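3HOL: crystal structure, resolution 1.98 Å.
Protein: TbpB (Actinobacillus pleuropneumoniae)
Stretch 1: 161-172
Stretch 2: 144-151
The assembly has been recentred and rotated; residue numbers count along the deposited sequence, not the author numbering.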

# COMPACT_ATOMS: atom_id res chain seq x y z
N SER A 161 -12.57 4.95 24.43
CA SER A 161 -12.20 3.68 25.10
C SER A 161 -11.22 3.95 26.27
O SER A 161 -11.27 3.26 27.30
CB SER A 161 -11.52 2.71 24.11
OG SER A 161 -10.56 3.42 23.32
N GLY A 162 -10.37 4.96 26.12
CA GLY A 162 -9.39 5.32 27.15
C GLY A 162 -10.00 5.97 28.38
O GLY A 162 -9.34 6.12 29.41
N ASP A 163 -11.29 6.30 28.31
CA ASP A 163 -12.02 6.69 29.54
C ASP A 163 -12.44 5.51 30.41
O ASP A 163 -12.86 5.72 31.55
CB ASP A 163 -13.27 7.54 29.18
CG ASP A 163 -12.90 8.86 28.49
OD1 ASP A 163 -11.93 9.51 28.95
OD2 ASP A 163 -13.60 9.26 27.51
N ALA A 164 -12.38 4.27 29.90
CA ALA A 164 -13.02 3.16 30.62
C ALA A 164 -12.09 2.64 31.73
O ALA A 164 -10.87 2.57 31.54
CB ALA A 164 -13.39 2.00 29.64
N LYS A 165 -12.65 2.23 32.86
CA LYS A 165 -11.86 1.56 33.91
C LYS A 165 -11.61 0.08 33.54
O LYS A 165 -12.56 -0.67 33.21
CB LYS A 165 -12.58 1.64 35.26
CG LYS A 165 -12.86 3.08 35.73
CD LYS A 165 -13.25 3.17 37.24
CE LYS A 165 -13.37 4.62 37.66
NZ LYS A 165 -13.74 4.71 39.10
N PRO A 166 -10.34 -0.34 33.58
CA PRO A 166 -9.98 -1.71 33.20
C PRO A 166 -10.70 -2.79 34.04
O PRO A 166 -10.94 -3.88 33.56
CB PRO A 166 -8.47 -1.76 33.40
CG PRO A 166 -8.05 -0.35 33.34
CD PRO A 166 -9.15 0.44 33.94
N ALA A 167 -11.12 -2.45 35.25
CA ALA A 167 -11.85 -3.42 36.08
C ALA A 167 -13.15 -3.85 35.39
O ALA A 167 -13.61 -4.99 35.57
CB ALA A 167 -12.17 -2.82 37.48
N LYS A 168 -13.76 -2.96 34.60
CA LYS A 168 -15.03 -3.30 33.97
C LYS A 168 -15.02 -3.37 32.42
O LYS A 168 -15.97 -3.85 31.82
CB LYS A 168 -16.14 -2.37 34.47
CG LYS A 168 -16.48 -2.61 35.98
CD LYS A 168 -17.82 -2.00 36.35
CE LYS A 168 -18.98 -2.72 35.69
NZ LYS A 168 -20.25 -1.90 35.80
N HIS A 169 -13.96 -2.87 31.80
CA HIS A 169 -13.88 -2.84 30.32
C HIS A 169 -12.49 -3.17 29.83
O HIS A 169 -11.50 -2.62 30.32
CB HIS A 169 -14.32 -1.48 29.83
CG HIS A 169 -15.75 -1.19 30.15
ND1 HIS A 169 -16.14 -0.38 31.20
CD2 HIS A 169 -16.89 -1.70 29.62
CE1 HIS A 169 -17.46 -0.36 31.28
NE2 HIS A 169 -17.94 -1.17 30.34
N LYS A 170 -12.41 -4.10 28.87
CA LYS A 170 -11.17 -4.39 28.19
C LYS A 170 -11.53 -4.70 26.74
O LYS A 170 -12.24 -5.68 26.46
CB LYS A 170 -10.47 -5.58 28.80
CG LYS A 170 -8.98 -5.60 28.45
CD LYS A 170 -8.42 -7.07 28.38
CE LYS A 170 -6.89 -7.14 28.27
NZ LYS A 170 -6.44 -6.24 27.18
N TYR A 171 -11.09 -3.85 25.82
CA TYR A 171 -11.52 -3.97 24.44
C TYR A 171 -10.53 -4.76 23.61
O TYR A 171 -9.44 -4.26 23.25
CB TYR A 171 -11.70 -2.57 23.86
CG TYR A 171 -12.63 -1.74 24.71
CD1 TYR A 171 -14.00 -2.00 24.74
CD2 TYR A 171 -12.13 -0.72 25.52
CE1 TYR A 171 -14.86 -1.24 25.53
CE2 TYR A 171 -12.98 0.07 26.31
CZ TYR A 171 -14.33 -0.20 26.33
OH TYR A 171 -15.16 0.58 27.13
N THR A 172 -10.90 -5.98 23.27
CA THR A 172 -9.96 -6.89 22.60
C THR A 172 -10.51 -7.31 21.24
O THR A 172 -11.74 -7.35 21.04
CB THR A 172 -9.76 -8.19 23.44
OG1 THR A 172 -11.03 -8.82 23.63
CG2 THR A 172 -9.14 -7.84 24.83
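Stretch 2 (144-151) LNDDYYTK

Stretch 2 crosses stretch 1 without forming a sheet: the two backbones are joined at a single beta bridge, Ala164 with Tyr148, where the CA atoms of the pair lie 4.4 Å apart. The bridge has antiparallel logic, for its two hydrogen bonds flank the bridged pair. Lys165 N donates to Asp147 O at 2.8 Å, almost linearly, and Tyr149 N donates to Asp163 O at 3.0 Å, so one chain advances as the other retreats. Between them the same carbonyls receive CA-H...O contacts, Ala164 CA to Asp147 O at 3.5 Å and Tyr148 CA to Asp163 O at 3.3 Å. Ala164 and Tyr148 are extended here, but the chains soon turn. A 3-10 segment, 161-163, leads into the bridge in stretch 1, and Lys165 O then accepts the amides of Lys168 and His169. In stretch 2, residues 145-147 have helical phi/psi, and Leu144 O takes the amides of Asp147 and Tyr148.

The CA-to-CB bond of Ala164 points away from stretch 2 overall, yet its methyl still makes an apolar contact with the Tyr148 ring, Ala164 CB lying 4.0 Å from Tyr148 CE1. Lys165 serves two purposes. Its aliphatic part lies over one face of the Tyr149 ring, with Lys165 CG 3.8 Å from the centroid of that ring, while its long, nearly extended chain carries the ammonium to a backbone carbonyl, Lys165 NZ to Asn145 O at 2.7 Å. Pro166 adds apolar contact, its CD 4.3 Å from Tyr149 CZ. Opposite charges pair at Lys168, whose NZ makes a salt bridge to Asp147 OD1 at about 3.0 Å. The rings of His169 and Tyr148 are nearly parallel, at 8°, but slid apart, with centroids 5.3 Å apart. Deeper in, a water links the two tyrosine hydroxyls, 3.0 Å from Tyr148 OH and 2.6 Å from Tyr171 OH.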

# COMPACT_ATOMS: atom_id res chain seq x y z
N LEU A 144 -21.75 6.85 35.88
CA LEU A 144 -21.30 5.43 35.88
C LEU A 144 -19.86 5.35 36.40
O LEU A 144 -18.90 5.03 35.67
CB LEU A 144 -21.42 4.79 34.49
CG LEU A 144 -22.80 4.56 33.89
CD1 LEU A 144 -22.71 4.32 32.36
CD2 LEU A 144 -23.55 3.39 34.60
N ASN A 145 -19.71 5.68 37.67
CA ASN A 145 -18.40 5.86 38.28
C ASN A 145 -17.60 4.55 38.37
O ASN A 145 -16.39 4.60 38.52
CB ASN A 145 -18.53 6.50 39.68
CG ASN A 145 -18.96 7.98 39.65
OD1 ASN A 145 -18.68 8.74 38.70
ND2 ASN A 145 -19.60 8.40 40.72
N ASP A 146 -18.26 3.39 38.29
CA ASP A 146 -17.49 2.13 38.32
C ASP A 146 -17.00 1.75 36.92
O ASP A 146 -16.12 0.89 36.78
CB ASP A 146 -18.30 0.98 38.90
CG ASP A 146 -18.85 1.28 40.30
OD1 ASP A 146 -18.21 2.06 41.01
OD2 ASP A 146 -19.89 0.71 40.68
N ASP A 147 -17.57 2.41 35.90
CA ASP A 147 -17.29 2.09 34.47
C ASP A 147 -16.27 3.03 33.84
O ASP A 147 -15.42 2.56 33.07
CB ASP A 147 -18.56 2.10 33.62
CG ASP A 147 -19.49 0.99 33.96
OD1 ASP A 147 -19.21 -0.15 33.54
OD2 ASP A 147 -20.51 1.24 34.65
N TYR A 148 -16.38 4.33 34.14
CA TYR A 148 -15.57 5.38 33.46
C TYR A 148 -14.98 6.42 34.42
O TYR A 148 -15.52 6.63 35.53
CB TYR A 148 -16.40 6.11 32.40
CG TYR A 148 -17.10 5.17 31.43
CD1 TYR A 148 -16.37 4.53 30.42
CD2 TYR A 148 -18.48 4.94 31.52
CE1 TYR A 148 -16.99 3.66 29.52
CE2 TYR A 148 -19.12 4.03 30.61
CZ TYR A 148 -18.36 3.43 29.61
OH TYR A 148 -18.95 2.56 28.72
N TYR A 149 -13.90 7.05 33.99
CA TYR A 149 -13.23 8.09 34.79
C TYR A 149 -13.84 9.48 34.54
O TYR A 149 -13.18 10.50 34.80
CB TYR A 149 -11.73 8.13 34.49
CG TYR A 149 -10.95 6.87 34.76
CD1 TYR A 149 -10.60 6.51 36.06
CD2 TYR A 149 -10.50 6.08 33.70
CE1 TYR A 149 -9.86 5.34 36.30
CE2 TYR A 149 -9.78 4.93 33.92
CZ TYR A 149 -9.45 4.57 35.21
OH TYR A 149 -8.72 3.43 35.37
N THR A 150 -15.06 9.53 34.03
CA THR A 150 -15.71 10.83 33.75
C THR A 150 -17.22 10.68 33.98
O THR A 150 -17.69 9.58 34.18
CB THR A 150 -15.36 11.34 32.29
OG1 THR A 150 -15.73 12.72 32.13
CG2 THR A 150 -16.00 10.45 31.22
N LYS A 151 -17.94 11.81 33.99
CA LYS A 151 -19.42 11.86 34.11
C LYS A 151 -20.02 12.40 32.82
O LYS A 151 -19.30 12.96 31.98
CB LYS A 151 -19.83 12.80 35.28
CG LYS A 151 -19.33 12.35 36.65
CD LYS A 151 -19.74 13.33 37.82
CE LYS A 151 -19.07 14.73 37.67
NZ LYS A 151 -19.19 15.57 38.87
O HOH W 1 -17.76 0.42 26.91